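Local coordinates for extragenic suppressor (Pyrococcus furiosus, PDB 1XI6), which hydrolyses fructose 1,6-bisphosphate to fructose 6-phosphate and phosphate with magnesium as cofactor, and has weak activity on inositol 1-phosphate, at residues A[84-89]-A[113-118]; A[88-93]-A[233-238]. One frame throughout, in Å; residues are numbered along the deposited sequence.

Contact 1 (A[84-89]-A[113-118]); sequences ESEYTV and VFKKDK
Thr88 and Phe114 exchange two backbone hydrogen bonds, Phe114 N to Thr88 O at 2.7 Å and Thr88 N to Phe114 O at 3.0 Å. A third, from Lys116 N to Glu86 O (2.7 Å), closes the end of the ladder. Outside the backbone, Glu86 OE2 reaches Lys115 NZ in a long salt bridge of 3.7 Å; the two side chains run side by side, pointing the same way, and the same oxygen lies near Lys115 CE. Lys116 NZ stands further from this carboxylate, close enough perhaps to add to the positive field around it. Strands 87-89 and 113-115 are antiparallel neighbours in a mixed sheet of the inositol monophosphatase fold, and a type II' turn from Lys115 to Lys118 leads into strand 118-126. Tyr87 and Lys115 form a non-hydrogen-bonded pair. Tyr87 CG is anti to its carbonyl carbon, beside the backbone N (chi1 -63°); the side chain lies alongside that of Lys115, with Tyr87 CE2 3.5 Å from Lys115 CG and OH beside Lys115 CE. On the same face Val89 CG2 meets Val113 CG2 at 4.3 Å. Thr88 and Phe114 project from the other face, where the phenyl ring turns its edge to Thr88 O.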
# COMPACT_ATOMS: atom_id res chain seq x y z
N GLU A 84 -15.94 17.98 -3.42
CA GLU A 84 -15.30 19.11 -4.10
C GLU A 84 -14.18 19.68 -3.23
O GLU A 84 -14.01 20.91 -3.15
N SER A 85 -13.44 18.80 -2.56
CA SER A 85 -12.38 19.20 -1.64
C SER A 85 -11.05 19.24 -2.34
O SER A 85 -10.80 18.44 -3.24
CB SER A 85 -12.29 18.23 -0.47
OG SER A 85 -11.29 18.64 0.46
N GLU A 86 -10.21 20.18 -1.92
CA GLU A 86 -8.83 20.32 -2.42
C GLU A 86 -8.00 19.06 -2.17
O GLU A 86 -7.07 18.75 -2.93
CB GLU A 86 -8.15 21.52 -1.76
CG GLU A 86 -6.84 21.95 -2.41
CD GLU A 86 -6.09 23.00 -1.60
OE1 GLU A 86 -6.68 23.63 -0.69
OE2 GLU A 86 -4.89 23.19 -1.87
N TYR A 87 -8.35 18.34 -1.10
CA TYR A 87 -7.62 17.17 -0.65
C TYR A 87 -8.33 15.84 -0.93
O TYR A 87 -9.55 15.72 -0.77
CB TYR A 87 -7.34 17.29 0.84
CG TYR A 87 -6.45 18.45 1.24
CD1 TYR A 87 -7.00 19.57 1.86
CD2 TYR A 87 -5.07 18.41 1.02
CE1 TYR A 87 -6.19 20.64 2.25
CE2 TYR A 87 -4.25 19.48 1.40
CZ TYR A 87 -4.82 20.60 2.02
OH TYR A 87 -4.04 21.66 2.41
N THR A 88 -7.55 14.85 -1.32
CA THR A 88 -8.06 13.51 -1.59
C THR A 88 -7.27 12.48 -0.78
O THR A 88 -6.04 12.45 -0.83
CB THR A 88 -8.02 13.16 -3.10
OG1 THR A 88 -8.71 14.18 -3.83
CG2 THR A 88 -8.66 11.81 -3.39
N VAL A 89 -7.99 11.65 -0.03
CA VAL A 89 -7.40 10.56 0.74
C VAL A 89 -7.76 9.22 0.09
O VAL A 89 -8.93 8.86 0.00
CB VAL A 89 -7.86 10.58 2.22
CG1 VAL A 89 -7.08 9.59 3.04
CG2 VAL A 89 -7.69 11.95 2.83
N VAL A 113 -2.43 10.72 0.90
CA VAL A 113 -3.05 12.05 0.98
C VAL A 113 -2.54 12.96 -0.13
O VAL A 113 -1.34 13.25 -0.22
CB VAL A 113 -2.78 12.72 2.36
CG1 VAL A 113 -3.26 14.17 2.38
CG2 VAL A 113 -3.44 11.93 3.48
N PHE A 114 -3.47 13.41 -0.96
CA PHE A 114 -3.14 14.30 -2.07
C PHE A 114 -3.67 15.70 -1.82
O PHE A 114 -4.78 15.88 -1.29
CB PHE A 114 -3.70 13.77 -3.38
CG PHE A 114 -3.12 12.45 -3.80
CD1 PHE A 114 -3.56 11.25 -3.24
CD2 PHE A 114 -2.13 12.41 -4.78
CE1 PHE A 114 -3.02 10.03 -3.64
CE2 PHE A 114 -1.59 11.19 -5.19
CZ PHE A 114 -2.03 10.00 -4.61
N LYS A 115 -2.86 16.69 -2.17
CA LYS A 115 -3.30 18.08 -2.28
C LYS A 115 -3.45 18.34 -3.77
O LYS A 115 -2.46 18.53 -4.48
CB LYS A 115 -2.27 19.02 -1.66
CG LYS A 115 -2.72 20.46 -1.63
CD LYS A 115 -1.66 21.36 -1.03
CE LYS A 115 -2.31 22.53 -0.32
NZ LYS A 115 -1.49 23.76 -0.43
N LYS A 116 -4.70 18.35 -4.22
CA LYS A 116 -5.03 18.43 -5.65
C LYS A 116 -4.52 17.16 -6.36
O LYS A 116 -5.08 16.08 -6.13
CB LYS A 116 -4.52 19.74 -6.30
CG LYS A 116 -5.28 21.00 -5.84
CD LYS A 116 -4.69 22.30 -6.39
CE LYS A 116 -3.69 22.95 -5.42
NZ LYS A 116 -3.02 24.17 -6.00
N ASP A 117 -3.48 17.27 -7.17
CA ASP A 117 -2.98 16.09 -7.91
C ASP A 117 -1.58 15.63 -7.49
O ASP A 117 -1.10 14.58 -7.92
CB ASP A 117 -3.07 16.32 -9.44
CG ASP A 117 -4.35 15.73 -10.06
OD1 ASP A 117 -5.39 15.63 -9.36
OD2 ASP A 117 -4.32 15.35 -11.25
N LYS A 118 -0.92 16.41 -6.64
CA LYS A 118 0.37 16.01 -6.08
C LYS A 118 0.13 15.27 -4.76
O LYS A 118 -0.64 15.75 -3.92
CB LYS A 118 1.28 17.23 -5.87

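Contact 2 (A[88-93]-A[233-238]); sequences TVIVDP and IDISFN
Ile90 and Phe237 mark the nearest backbone approach, 7.6 Å between their CA atoms, where strand residues 88-92 face an irregular segment, 233-238, and the contact is made by side chains. Thr88 lies over one face of the Phe237 ring: its CG2 makes a CH-pi contact 4.2 Å from the ring centroid and 13° off the normal. CG2 is anti to the backbone N of Thr88, while OG1, hydrogen-bonded to Asn72 ND2, lies nearest CE1 of the ring. Two residues on, Ile90 has chi2 near anti (-175°), which carries CD1 out to two neighbours, 3.9 Å from Ile235 CG2 and 4.2 Å from Phe237 CD2. The Ile90 and Phe237 side chains meet at about a right angle. Phe237 also packs edge-to-face with Phe114 of the adjoining strand, and an alanine in its place would probably leave Thr88 CG2 without its aromatic face and open a gap beside Ile90 CD1. Ala212 of helix 208-219 touches both Ile90 and Ile235. Two residues beyond Ile90, Asp92 is a probable ligand of both magnesium ions, by analogy with relatives, with Asp210 near its carboxylate. Strand, helix 208-219 and loop meet here beside the probable metal site, within the layered alpha/beta sandwich of the inositol monophosphatase superfamily.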
# COMPACT_ATOMS: atom_id res chain seq x y z
N THR A 88 -7.55 14.85 -1.32
CA THR A 88 -8.06 13.51 -1.59
C THR A 88 -7.27 12.48 -0.78
O THR A 88 -6.04 12.45 -0.83
CB THR A 88 -8.02 13.16 -3.10
OG1 THR A 88 -8.71 14.18 -3.83
CG2 THR A 88 -8.66 11.81 -3.39
N VAL A 89 -7.99 11.65 -0.03
CA VAL A 89 -7.40 10.56 0.74
C VAL A 89 -7.76 9.22 0.09
O VAL A 89 -8.93 8.86 0.00
CB VAL A 89 -7.86 10.58 2.22
CG1 VAL A 89 -7.08 9.59 3.04
CG2 VAL A 89 -7.69 11.95 2.83
N ILE A 90 -6.74 8.49 -0.37
CA ILE A 90 -6.93 7.10 -0.77
C ILE A 90 -6.69 6.20 0.44
O ILE A 90 -5.64 6.24 1.08
CB ILE A 90 -6.04 6.67 -1.94
CG1 ILE A 90 -6.12 7.70 -3.08
CG2 ILE A 90 -6.41 5.25 -2.39
CD1 ILE A 90 -5.38 7.34 -4.35
N VAL A 91 -7.70 5.39 0.74
CA VAL A 91 -7.74 4.57 1.94
C VAL A 91 -7.71 3.09 1.58
O VAL A 91 -8.58 2.60 0.84
CB VAL A 91 -9.04 4.89 2.74
CG1 VAL A 91 -9.23 3.90 3.90
CG2 VAL A 91 -9.02 6.30 3.25
N ASP A 92 -6.71 2.37 2.09
CA ASP A 92 -6.81 0.91 2.13
C ASP A 92 -6.92 0.50 3.59
O ASP A 92 -5.93 0.52 4.32
CB ASP A 92 -5.63 0.22 1.42
CG ASP A 92 -5.91 -1.26 1.10
OD1 ASP A 92 -6.89 -1.85 1.63
OD2 ASP A 92 -5.12 -1.85 0.31
N PRO A 93 -8.15 0.16 4.03
CA PRO A 93 -8.37 -0.13 5.45
C PRO A 93 -7.74 -1.44 5.93
O PRO A 93 -7.36 -1.53 7.10
CB PRO A 93 -9.89 -0.18 5.57
CG PRO A 93 -10.38 -0.52 4.19
CD PRO A 93 -9.38 0.04 3.23
N ILE A 233 4.25 4.54 -13.65
CA ILE A 233 2.92 4.28 -13.13
C ILE A 233 2.34 5.63 -12.72
O ILE A 233 3.05 6.45 -12.11
CB ILE A 233 3.00 3.28 -11.94
CG1 ILE A 233 2.80 1.84 -12.43
CG2 ILE A 233 1.96 3.55 -10.86
N ASP A 234 1.09 5.88 -13.10
CA ASP A 234 0.35 7.06 -12.60
C ASP A 234 -0.85 6.64 -11.75
O ASP A 234 -1.61 5.74 -12.13
CB ASP A 234 -0.07 8.01 -13.74
CG ASP A 234 -0.70 7.28 -14.91
OD2 ASP A 234 -1.93 7.09 -14.91
N ILE A 235 -0.99 7.31 -10.60
CA ILE A 235 -2.04 6.99 -9.62
C ILE A 235 -3.38 7.70 -9.89
O ILE A 235 -3.56 8.88 -9.53
CB ILE A 235 -1.55 7.29 -8.16
CG1 ILE A 235 -0.20 6.60 -7.86
CG2 ILE A 235 -2.62 6.90 -7.12
CD1 ILE A 235 -0.20 5.05 -8.04
N SER A 236 -4.32 6.99 -10.52
CA SER A 236 -5.70 7.48 -10.71
C SER A 236 -6.46 7.59 -9.38
O SER A 236 -6.23 6.80 -8.46
CB SER A 236 -6.50 6.57 -11.65
OG SER A 236 -6.03 6.64 -12.99
N PHE A 237 -7.38 8.55 -9.29
CA PHE A 237 -8.21 8.70 -8.09
C PHE A 237 -9.48 7.82 -8.15
O PHE A 237 -10.56 8.27 -7.75
CB PHE A 237 -8.58 10.18 -7.84
CG PHE A 237 -7.44 11.05 -7.34
CD1 PHE A 237 -7.60 12.44 -7.30
CD2 PHE A 237 -6.21 10.51 -6.92
CE1 PHE A 237 -6.56 13.27 -6.84
CE2 PHE A 237 -5.18 11.34 -6.47
CZ PHE A 237 -5.36 12.72 -6.43
N ASN A 238 -9.35 6.59 -8.63
CA ASN A 238 -10.49 5.65 -8.64
C ASN A 238 -10.20 4.32 -7.92
O ASN A 238 -9.07 4.06 -7.51
CB ASN A 238 -10.99 5.42 -10.07
CG ASN A 238 -9.96 4.72 -10.97
OD1 ASN A 238 -9.62 3.54 -10.76
ND2 ASN A 238 -9.47 5.45 -11.97

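From the N terminus, helices 11-28 and 53-66 precede strand 87-92, which both contacts use, contact 1 from the loop just before it; they share Thr88 and Val89. Contact 1 closes a loop of 23 residues, which carries helix 97-102 and the probable substrate-binding Asp95, Gly96 and Ser97, and joins neighbouring strands of one sheet. Contact 2 closes a far longer loop of 139 residues, holding segment 113-118, and ties this sheet to the connection between strands 224-226 and 243-248 of the second. The shorter loop runs along the start of the longer, so the two are neither separate nor strictly nested. Phe114 also touches Ile90, and Lys116 O and Asp117 lie against the Phe237 ring.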